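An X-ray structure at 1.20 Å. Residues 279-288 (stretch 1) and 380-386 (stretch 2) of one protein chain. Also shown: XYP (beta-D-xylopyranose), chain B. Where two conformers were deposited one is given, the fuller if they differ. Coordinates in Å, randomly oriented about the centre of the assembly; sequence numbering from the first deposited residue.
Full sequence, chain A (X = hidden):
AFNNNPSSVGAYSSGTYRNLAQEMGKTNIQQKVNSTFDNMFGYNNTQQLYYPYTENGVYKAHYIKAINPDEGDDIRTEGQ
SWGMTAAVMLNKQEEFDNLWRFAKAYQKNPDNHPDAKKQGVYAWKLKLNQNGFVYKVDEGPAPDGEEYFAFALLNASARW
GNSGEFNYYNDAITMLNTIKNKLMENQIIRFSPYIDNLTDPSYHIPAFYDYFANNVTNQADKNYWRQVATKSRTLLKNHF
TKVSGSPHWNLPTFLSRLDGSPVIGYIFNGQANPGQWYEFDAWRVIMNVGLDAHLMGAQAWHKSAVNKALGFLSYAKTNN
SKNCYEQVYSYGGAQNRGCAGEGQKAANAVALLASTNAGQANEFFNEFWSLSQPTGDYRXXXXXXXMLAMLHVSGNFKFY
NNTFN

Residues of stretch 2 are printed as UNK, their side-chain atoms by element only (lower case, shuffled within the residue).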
# COMPACT_ATOMS: atom_id res chain seq x y z
N GLU A 279 -0.45 11.00 8.95
CA GLU A 279 0.75 10.33 9.43
C GLU A 279 1.14 9.24 8.43
O GLU A 279 0.79 9.29 7.25
CB GLU A 279 0.58 9.88 10.89
CG GLU A 279 -0.66 9.09 11.18
CD GLU A 279 -0.91 7.96 10.19
OE1 GLU A 279 -0.48 6.79 10.42
OE2 GLU A 279 -1.52 8.29 9.13
N PHE A 280 1.90 8.25 8.88
CA PHE A 280 2.48 7.27 7.99
C PHE A 280 1.46 6.51 7.15
O PHE A 280 1.69 6.35 5.96
CB PHE A 280 3.37 6.34 8.82
CG PHE A 280 4.27 7.18 9.78
CD1 PHE A 280 5.37 7.84 9.25
CD2 PHE A 280 3.90 7.48 11.13
CE1 PHE A 280 6.18 8.67 10.05
CE2 PHE A 280 4.71 8.31 11.89
CZ PHE A 280 5.83 8.89 11.34
N ASP A 281 0.37 6.03 7.74
CA ASP A 281 -0.64 5.39 6.94
C ASP A 281 -1.22 6.37 5.91
O ASP A 281 -1.35 6.05 4.73
CB ASP A 281 -1.79 4.83 7.78
CG ASP A 281 -1.59 3.43 8.28
OD1 ASP A 281 -0.46 2.85 8.04
OD2 ASP A 281 -2.50 2.83 8.86
N ALA A 282 -1.58 7.56 6.39
CA ALA A 282 -2.23 8.54 5.54
C ALA A 282 -1.43 8.91 4.34
O ALA A 282 -2.00 9.29 3.31
CB ALA A 282 -2.64 9.75 6.35
N TRP A 283 -0.10 8.83 4.40
CA TRP A 283 0.74 9.08 3.25
C TRP A 283 0.24 8.34 2.01
O TRP A 283 0.37 8.84 0.89
CB TRP A 283 2.18 8.63 3.42
CG TRP A 283 3.03 9.31 4.45
CD1 TRP A 283 2.73 10.37 5.27
CD2 TRP A 283 4.37 8.92 4.77
NE1 TRP A 283 3.81 10.64 6.06
CE2 TRP A 283 4.82 9.76 5.78
CE3 TRP A 283 5.23 7.94 4.28
CZ2 TRP A 283 6.08 9.61 6.31
CZ3 TRP A 283 6.46 7.80 4.78
CH2 TRP A 283 6.88 8.61 5.81
N ARG A 284 -0.23 7.11 2.22
CA ARG A 284 -0.55 6.25 1.10
C ARG A 284 -1.87 6.59 0.43
O ARG A 284 -2.13 6.07 -0.65
CB ARG A 284 -0.59 4.76 1.57
CG ARG A 284 0.72 4.28 2.14
CD ARG A 284 0.78 2.78 2.30
NE ARG A 284 -0.18 2.15 3.20
CZ ARG A 284 -0.02 2.01 4.50
NH1 ARG A 284 0.95 2.62 5.13
NH2 ARG A 284 -0.82 1.24 5.17
N VAL A 285 -2.69 7.41 1.05
CA VAL A 285 -4.01 7.67 0.49
C VAL A 285 -3.92 8.28 -0.90
O VAL A 285 -4.53 7.76 -1.84
CB VAL A 285 -4.87 8.51 1.42
CG1 VAL A 285 -6.21 8.81 0.78
CG2 VAL A 285 -5.08 7.84 2.77
N ILE A 286 -3.18 9.38 -1.07
CA ILE A 286 -3.15 9.96 -2.41
C ILE A 286 -2.36 9.09 -3.41
O ILE A 286 -2.61 9.16 -4.61
CB ILE A 286 -2.77 11.43 -2.46
CG1 ILE A 286 -1.31 11.71 -2.02
CG2 ILE A 286 -3.80 12.26 -1.69
CD1 ILE A 286 -0.88 13.16 -2.26
N MET A 287 -1.45 8.25 -2.91
CA MET A 287 -0.85 7.23 -3.75
C MET A 287 -1.95 6.29 -4.31
O MET A 287 -1.96 6.00 -5.51
CB MET A 287 0.17 6.43 -2.95
CG MET A 287 0.89 5.37 -3.66
SD MET A 287 1.97 4.46 -2.58
CE MET A 287 1.12 3.62 -1.52
N ASN A 288 -2.84 5.85 -3.43
CA ASN A 288 -3.93 4.99 -3.84
C ASN A 288 -4.88 5.69 -4.79
O ASN A 288 -5.43 5.06 -5.69
CB ASN A 288 -4.70 4.51 -2.62
CG ASN A 288 -3.92 3.63 -1.69
OD1 ASN A 288 -2.94 2.98 -2.10
ND2 ASN A 288 -4.37 3.56 -0.45
N UNK A 380 12.78 0.53 6.06
CA UNK A 380 11.62 -0.36 5.83
C UNK A 380 10.49 0.36 5.19
O UNK A 380 9.98 -0.02 4.16
c UNK A 380 8.73 -0.92 7.62
c UNK A 380 9.78 -1.60 7.04
c UNK A 380 7.41 -1.40 7.51
c UNK A 380 7.17 -2.57 6.82
c UNK A 380 11.20 -1.04 7.14
c UNK A 380 9.51 -2.78 6.40
o UNK A 380 5.88 -3.07 6.69
c UNK A 380 8.22 -3.26 6.29
N UNK A 381 10.01 1.41 5.83
CA UNK A 381 8.79 1.98 5.29
C UNK A 381 9.13 2.86 4.09
O UNK A 381 8.44 2.76 3.01
c UNK A 381 4.51 2.88 4.73
c UNK A 381 6.59 3.17 5.87
o UNK A 381 2.88 4.56 4.55
c UNK A 381 4.10 4.12 5.03
c UNK A 381 6.16 4.47 6.12
c UNK A 381 7.95 2.66 6.32
c UNK A 381 5.70 2.40 5.19
c UNK A 381 4.97 4.92 5.79
N UNK A 382 10.21 3.65 4.20
CA UNK A 382 10.66 4.44 3.06
C UNK A 382 10.98 3.61 1.84
O UNK A 382 10.59 3.94 0.73
o UNK A 382 12.13 6.67 5.44
c UNK A 382 11.84 5.31 3.45
c UNK A 382 11.44 6.46 4.39
n UNK A 382 10.46 7.17 4.07
N UNK A 383 11.72 2.52 2.03
CA UNK A 383 12.16 1.68 0.96
C UNK A 383 11.03 0.84 0.36
O UNK A 383 11.02 0.61 -0.85
N UNK A 384 10.08 0.40 1.18
CA UNK A 384 8.97 -0.36 0.65
C UNK A 384 8.12 0.52 -0.29
O UNK A 384 7.70 0.09 -1.36
o UNK A 384 8.73 -1.90 2.53
c UNK A 384 8.11 -0.88 1.77
N UNK A 385 7.83 1.74 0.14
CA UNK A 385 7.08 2.66 -0.70
C UNK A 385 7.86 3.08 -1.91
O UNK A 385 7.29 3.27 -2.99
c UNK A 385 4.31 3.03 0.50
c UNK A 385 5.17 4.93 1.84
c UNK A 385 6.62 3.88 0.08
c UNK A 385 5.52 3.62 1.10
N UNK A 386 9.17 3.29 -1.76
CA UNK A 386 10.02 3.65 -2.88
C UNK A 386 9.94 2.59 -3.99
O UNK A 386 9.80 2.91 -5.17
c UNK A 386 11.46 3.82 -2.36
c UNK A 386 13.54 6.07 -4.62
c UNK A 386 14.23 5.16 -5.38
c UNK A 386 14.06 3.82 -5.15
o UNK A 386 15.13 5.55 -6.33
c UNK A 386 13.16 3.42 -4.18
c UNK A 386 12.44 4.30 -3.41
c UNK A 386 12.65 5.65 -3.65
O1 XYP B . 16.27 8.82 6.62
C1 XYP B . 15.23 9.43 7.41
C2 XYP B . 13.95 9.06 6.87
C3 XYP B . 12.78 9.60 7.62
C4 XYP B . 13.05 9.53 9.13
C5 XYP B . 14.44 10.01 9.48
O2 XYP B . 13.78 9.36 5.48
O3 XYP B . 11.57 8.95 7.22
O4 XYP B . 12.06 10.17 9.89
O5 XYP B . 15.40 9.29 8.70

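Position 380 carries one carbon followed by a ring of six carbons bearing a single oxygen, which is the side chain of tyrosine. Its side chain is out of reach of stretch 1, so Tyr380 takes no part in the contact by its ring. Its backbone O does serve the helix, as the position four residues on will make clear.

Position 381 has the same make-up, one carbon and then a six-carbon ring with one oxygen, but here the CA-to-CB bond points toward stretch 1. The oxygen ends up between two polar atoms of that stretch, 2.6 Å from Phe280 O and 2.8 Å from Arg284 NH1, while the ring lies beside Trp283. A phenylalanine would lack this oxygen; the residue is Tyr381. Its hydroxyl, OH, donates to Phe280 O and accepts from Arg284 NH1, using both capacities of a phenol at once. The rigid ring suits the place because it carries that hydroxyl across the gap between the helices and offers carbon to its neighbours on the way: CE2 lies 3.4 Å from Trp283 CE3 and 3.7 Å from Phe280 CB. The tyrosine ring and the six-membered ring of Trp283 are nearly parallel, at 21°, yet slid apart with centroids 5.1 Å from each other, so they barely overlap.

Position 382 shows two carbons, the second carrying one oxygen and one nitrogen: a short carboxamide, hence Asn382. Its CA-to-CB bond points sideways, but the end of the side chain comes nearer to stretch 1 and approaches the Trp283 ring. The amide also lies beside the xylopyranose, where a group able to donate and accept suits a hydroxyl-rich sugar.

At position 383 there are no side-chain atoms at all, which identifies Gly383. It continues the helix without contacting stretch 1.

Position 384 has one carbon and then one oxygen, the side chain of serine. Far from stretch 1, Ser384 turns its hydroxyl back on its own helix: OG donates to Tyr380 O at 2.8 Å, the same carbonyl that receives Ser384 N at 3.0 Å. A short hydroxyl side chain can reach back in this way.

Position 385 contains four carbons, forked at the second, so it is Leu385. One helical turn after Tyr381, it too points toward stretch 1. Its CD1 sits at the edge of the Trp283 ring, 3.9 Å from CE3, and its CD2 lies 3.8 Å from Met287 CE and 4.0 Å from Arg284 CD. The fork lets one compact apolar residue meet several neighbours.

Position 386 again has one carbon and an oxygen-bearing six-carbon ring. This is Tyr386, whose side chain is out of reach of stretch 1.

The two helices run almost parallel, at 2°, with axes 12.8 Å apart, and side chains fill the space between them. Tyr381 supplies the polar link, reinforced by Arg284, whose guanidinium also forms a salt bridge with Asp281; Leu385 extends the contact with apolar packing one turn further on.

Stretch 2 380-386: YYNGSLY
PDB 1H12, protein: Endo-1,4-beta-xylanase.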